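Side-chain contacts in ORF10 (Moritella marina, PDB 6RIW), which probably catalyses carbon-carbon bond formation in polyunsaturated fatty acid synthesis, this chain being the ketosynthase-chain length factor didomain of a longer synthase protein: residues Gly116-Asn121 / Lys204-Tyr209; Pro658-Ser663 / Val673-Asn678. One frame throughout, in Å; residues are numbered along the deposited sequence.

Contact 1: residues Gly116-Asn121 / Lys204-Tyr209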
loop_
_atom_site.group_PDB
_atom_site.type_symbol
_atom_site.label_atom_id
_atom_site.label_comp_id
_atom_site.label_asym_id
_atom_site.label_seq_id
_atom_site.Cartn_x
_atom_site.Cartn_y
_atom_site.Cartn_z
ATOM N N GLY A 116 4.531 15.979 9.769
ATOM C CA GLY A 116 3.806 14.837 9.255
ATOM C C GLY A 116 4.769 13.780 8.732
ATOM O O GLY A 116 5.989 13.931 8.802
ATOM N N VAL A 117 4.199 12.686 8.215
ATOM C CA VAL A 117 5.029 11.617 7.643
ATOM C C VAL A 117 4.279 10.955 6.490
ATOM O O VAL A 117 3.092 10.652 6.608
ATOM C CB VAL A 117 5.466 10.578 8.698
ATOM C CG1 VAL A 117 4.271 10.051 9.517
ATOM C CG2 VAL A 117 6.255 9.431 8.030
ATOM N N ILE A 118 4.969 10.758 5.361
ATOM C CA ILE A 118 4.445 9.992 4.229
ATOM C C ILE A 118 5.394 8.829 3.964
ATOM O O ILE A 118 6.597 9.034 3.763
ATOM C CB ILE A 118 4.262 10.867 2.969
ATOM C CG1 ILE A 118 3.261 11.991 3.260
ATOM C CG2 ILE A 118 3.763 10.020 1.802
ATOM C CD1 ILE A 118 3.149 13.030 2.130
ATOM N N LEU A 119 4.858 7.604 3.945
ATOM C CA LEU A 119 5.679 6.395 3.945
ATOM C C LEU A 119 5.339 5.544 2.729
ATOM O O LEU A 119 4.202 5.090 2.605
ATOM C CB LEU A 119 5.433 5.584 5.226
ATOM C CG LEU A 119 6.173 4.251 5.362
ATOM C CD1 LEU A 119 7.642 4.528 5.641
ATOM C CD2 LEU A 119 5.531 3.397 6.480
ATOM N N GLY A 120 6.314 5.301 1.852
ATOM C CA GLY A 120 6.111 4.297 0.810
ATOM C C GLY A 120 6.161 2.894 1.406
ATOM O O GLY A 120 6.989 2.596 2.272
ATOM N N ASN A 121 5.265 2.013 0.938
ATOM C CA ASN A 121 5.136 0.705 1.580
ATOM C C ASN A 121 4.440 -0.280 0.640
ATOM O O ASN A 121 3.569 0.108 -0.139
ATOM C CB ASN A 121 4.351 0.838 2.895
ATOM C CG ASN A 121 4.357 -0.430 3.721
ATOM O OD1 ASN A 121 5.229 -1.286 3.577
ATOM N ND2 ASN A 121 3.357 -0.566 4.592
ATOM N N LYS A 204 8.182 13.775 -2.913
ATOM C CA LYS A 204 7.516 14.827 -3.669
ATOM C C LYS A 204 6.221 15.266 -2.985
ATOM O O LYS A 204 5.962 16.462 -2.837
ATOM C CB LYS A 204 7.255 14.353 -5.100
ATOM C CG LYS A 204 6.494 15.353 -5.971
ATOM C CD LYS A 204 7.256 16.672 -6.073
ATOM C CE LYS A 204 6.462 17.745 -6.852
ATOM N NZ LYS A 204 4.983 17.623 -6.699
ATOM N N LEU A 205 5.391 14.314 -2.542
ATOM C CA LEU A 205 4.154 14.719 -1.878
ATOM C C LEU A 205 4.425 15.367 -0.529
ATOM O O LEU A 205 3.655 16.233 -0.090
ATOM C CB LEU A 205 3.225 13.503 -1.714
ATOM C CG LEU A 205 2.715 12.915 -3.023
ATOM C CD1 LEU A 205 1.794 11.735 -2.704
ATOM C CD2 LEU A 205 1.969 13.947 -3.863
ATOM N N ALA A 206 5.502 14.977 0.149
ATOM C CA ALA A 206 5.819 15.637 1.412
ATOM C C ALA A 206 6.253 17.081 1.173
ATOM O O ALA A 206 5.878 17.982 1.940
ATOM C CB ALA A 206 6.903 14.861 2.173
ATOM N N CYS A 207 7.021 17.325 0.099
ATOM C CA CYS A 207 7.306 18.699 -0.316
ATOM C C CYS A 207 6.023 19.478 -0.587
ATOM O O CYS A 207 5.904 20.645 -0.181
ATOM C CB CYS A 207 8.193 18.733 -1.568
ATOM S SG CYS A 207 9.840 18.034 -1.362
ATOM N N ASP A 208 5.055 18.855 -1.275
ATOM C CA ASP A 208 3.761 19.505 -1.525
ATOM C C ASP A 208 3.085 19.926 -0.229
ATOM O O ASP A 208 2.476 21.000 -0.159
ATOM C CB ASP A 208 2.806 18.570 -2.274
ATOM C CG ASP A 208 3.224 18.295 -3.705
ATOM O OD1 ASP A 208 4.113 18.994 -4.246
ATOM O OD2 ASP A 208 2.633 17.359 -4.301
ATOM N N TYR A 209 3.123 19.065 0.797
ATOM C CA TYR A 209 2.475 19.422 2.050
ATOM C C TYR A 209 3.198 20.589 2.721
ATOM O O TYR A 209 2.554 21.410 3.392
ATOM C CB TYR A 209 2.394 18.210 2.990
ATOM C CG TYR A 209 1.194 17.297 2.674
ATOM C CD1 TYR A 209 0.889 16.974 1.363
ATOM C CD2 TYR A 209 0.355 16.796 3.692
ATOM C CE1 TYR A 209 -0.212 16.158 1.033
ATOM C CE2 TYR A 209 -0.754 15.974 3.377
ATOM C CZ TYR A 209 -1.014 15.654 2.037
ATOM O OH TYR A 209 -2.085 14.854 1.665
#
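Ile118 of strand 115-120 and Ala206 of helix 198-211 mark the closest backbone approach, 6.5 Å between their CA atoms. The strand supplies a single side chain, Ile118, and the helix meets it with Leu205, Ala206 and the peptide link between them. The end of the isoleucine does the touching. Its CG1 branch lies opposite the carbonyl carbon (chi1 -61°) and then runs on extended (chi2 172°), which carries CD1 up to the helix. Ile118 CD1 lies 3.6 Å from Ala206 N and 3.8 Å from Leu205 C. Beside these, Ile118 CD1 meets Leu205 CB at 3.9 Å and Ala206 CB at 4.2 Å. The methyl therefore rests against helix backbone as much as against side chains. Ala206 ends at CB, and at this position the strand and helix lie close. Around the contact, Ile118 also packs on Phe190 and Leu192 of strand 189-193, and both Ile118 and Ala206 touch Met218 of strand 217-224. The contact thus seats a helix on the sheet of the first ketosynthase-type unit, a thiolase fold. It has no hydrogen bond across it, so the hold is apolar and depends on shape and burial.

Contact 2: residues Pro658-Ser663 / Val673-Asn678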
loop_
_atom_site.group_PDB
_atom_site.type_symbol
_atom_site.label_atom_id
_atom_site.label_comp_id
_atom_site.label_asym_id
_atom_site.label_seq_id
_atom_site.Cartn_x
_atom_site.Cartn_y
_atom_site.Cartn_z
ATOM N N PRO A 658 -0.621 11.316 -11.350
ATOM C CA PRO A 658 -0.167 10.238 -10.456
ATOM C C PRO A 658 -1.281 9.227 -10.196
ATOM O O PRO A 658 -2.447 9.593 -10.070
ATOM C CB PRO A 658 0.238 10.984 -9.177
ATOM C CG PRO A 658 -0.543 12.269 -9.212
ATOM C CD PRO A 658 -0.628 12.629 -10.686
ATOM N N ALA A 659 -0.911 7.941 -10.142
ATOM C CA ALA A 659 -1.843 6.842 -9.909
ATOM C C ALA A 659 -1.259 5.989 -8.793
ATOM O O ALA A 659 -0.259 5.290 -9.000
ATOM C CB ALA A 659 -2.053 6.005 -11.173
ATOM N N ILE A 660 -1.864 6.035 -7.609
ATOM C CA ILE A 660 -1.270 5.389 -6.444
ATOM C C ILE A 660 -2.345 4.798 -5.547
ATOM O O ILE A 660 -3.521 5.156 -5.632
ATOM C CB ILE A 660 -0.417 6.364 -5.606
ATOM C CG1 ILE A 660 -1.291 7.514 -5.077
ATOM C CG2 ILE A 660 0.813 6.842 -6.382
ATOM C CD1 ILE A 660 -0.562 8.435 -4.086
ATOM N N THR A 661 -1.924 3.909 -4.644
ATOM C CA THR A 661 -2.791 3.592 -3.514
ATOM C C THR A 661 -2.382 4.443 -2.322
ATOM O O THR A 661 -1.238 4.893 -2.221
ATOM C CB THR A 661 -2.763 2.097 -3.141
ATOM O OG1 THR A 661 -1.464 1.735 -2.670
ATOM C CG2 THR A 661 -3.138 1.245 -4.342
ATOM N N VAL A 662 -3.350 4.680 -1.433
ATOM C CA VAL A 662 -3.181 5.451 -0.212
ATOM C C VAL A 662 -3.770 4.598 0.905
ATOM O O VAL A 662 -4.897 4.105 0.773
ATOM C CB VAL A 662 -3.912 6.808 -0.283
ATOM C CG1 VAL A 662 -3.872 7.512 1.068
ATOM C CG2 VAL A 662 -3.271 7.706 -1.359
ATOM N N SER A 663 -3.012 4.397 1.977
ATOM C CA SER A 663 -3.445 3.537 3.070
ATOM C C SER A 663 -3.335 4.298 4.382
ATOM O O SER A 663 -2.252 4.766 4.750
ATOM C CB SER A 663 -2.616 2.246 3.109
ATOM O OG SER A 663 -2.732 1.543 1.876
ATOM N N VAL A 673 -9.012 12.470 0.302
ATOM C CA VAL A 673 -9.669 13.759 0.078
ATOM C C VAL A 673 -8.691 14.900 0.353
ATOM O O VAL A 673 -8.568 15.850 -0.433
ATOM C CB VAL A 673 -10.934 13.854 0.948
ATOM C CG1 VAL A 673 -11.552 15.253 0.874
ATOM C CG2 VAL A 673 -11.955 12.763 0.539
ATOM N N GLU A 674 -7.975 14.817 1.484
ATOM C CA GLU A 674 -6.957 15.808 1.831
ATOM C C GLU A 674 -5.862 15.874 0.777
ATOM O O GLU A 674 -5.437 16.965 0.372
ATOM C CB GLU A 674 -6.352 15.470 3.192
ATOM C CG GLU A 674 -5.154 16.336 3.617
ATOM C CD GLU A 674 -4.662 15.985 5.037
ATOM O OE1 GLU A 674 -4.326 14.798 5.320
ATOM O OE2 GLU A 674 -4.635 16.902 5.877
ATOM N N LEU A 675 -5.402 14.720 0.311
ATOM C CA LEU A 675 -4.388 14.693 -0.749
ATOM C C LEU A 675 -4.914 15.294 -2.053
ATOM O O LEU A 675 -4.207 16.070 -2.721
ATOM C CB LEU A 675 -3.917 13.249 -0.971
ATOM C CG LEU A 675 -2.882 12.993 -2.077
ATOM C CD1 LEU A 675 -1.683 13.926 -1.899
ATOM C CD2 LEU A 675 -2.444 11.510 -2.019
ATOM N N ALA A 676 -6.144 14.946 -2.444
ATOM C CA ALA A 676 -6.697 15.507 -3.679
ATOM C C ALA A 676 -6.730 17.038 -3.617
ATOM O O ALA A 676 -6.332 17.722 -4.572
ATOM C CB ALA A 676 -8.089 14.938 -3.938
ATOM N N GLU A 677 -7.185 17.592 -2.490
ATOM C CA GLU A 677 -7.115 19.048 -2.306
ATOM C C GLU A 677 -5.691 19.553 -2.539
ATOM O O GLU A 677 -5.458 20.533 -3.261
ATOM C CB GLU A 677 -7.590 19.425 -0.899
ATOM C CG GLU A 677 -7.527 20.920 -0.624
ATOM C CD GLU A 677 -7.616 21.288 0.852
ATOM O OE1 GLU A 677 -6.569 21.243 1.549
ATOM O OE2 GLU A 677 -8.728 21.657 1.307
ATOM N N ASN A 678 -4.715 18.865 -1.960
ATOM C CA ASN A 678 -3.347 19.336 -2.079
ATOM C C ASN A 678 -2.856 19.230 -3.517
ATOM O O ASN A 678 -2.094 20.091 -3.984
ATOM C CB ASN A 678 -2.448 18.549 -1.139
ATOM C CG ASN A 678 -1.415 19.406 -0.514
ATOM O OD1 ASN A 678 -1.674 20.089 0.486
ATOM N ND2 ASN A 678 -0.224 19.397 -1.097
#
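Strand 659-663 and helix 668-682 are successive elements of the second ketosynthase-type unit, and they meet where Ile660 and Val662 face Leu675. The two strand residues are two positions apart and both turn toward the helix. The backbones stay well separated, with 9.3 Å between Val662 CA and Leu675 CA, so side chains alone span the distance. Leu675 does this with one methyl. Its CG stands opposite the backbone N (chi1 178°), and CD2 reaches both strand residues. Val662 CG2 comes to 3.9 Å from Leu675 CD2, the two side chains crossing at a slant. Ile660 meets the leucine tip to tip, its CD1 4.2 Å from Leu675 CD2. The isoleucine holds CG1 between its backbone N and carbonyl carbon (chi1 61°), and an extended chi2 of 173° carries CD1 out toward Leu675.

This is the strand-then-helix step of a thiolase fold, in what is probably the chain length factor half. Strand 659-663 pairs in parallel with strand 576-581 of its own unit. It pairs antiparallel with strand 189-193 of the first unit, as in ketosynthase dimers, where the edge strands of the two units pair side by side across the interface. Leu675 accordingly also packs on Leu579 from its own unit, and on Phe190 and Tyr209 from the first. The same helix carries polar links along another face: Glu677 forms salt bridges with Lys214 and Arg466, and Glu674 does so with Arg671.

Overall arrangement
From the N terminus, strand 115-120 comes first. The chain then runs through 82 largely helical or irregular residues before helix 198-211 closes contact 1. Contact 2 opens much later, in the second unit, and closes a short loop of nine residues between segments 658-663 and 673-678. The two loops follow in series and neither nest nor cross. In space their centres are 11 Å apart. Strand 189-193, the neighbour of strand 115-120 in the sheet, bridges the two contacts. The two helices also touch: Tyr209 OH packs on Leu675 CA, and Asp208 O probably takes a weak hydrogen bond from Asn678 ND2. Both contacts lie along the junction of the two ketosynthase-type units.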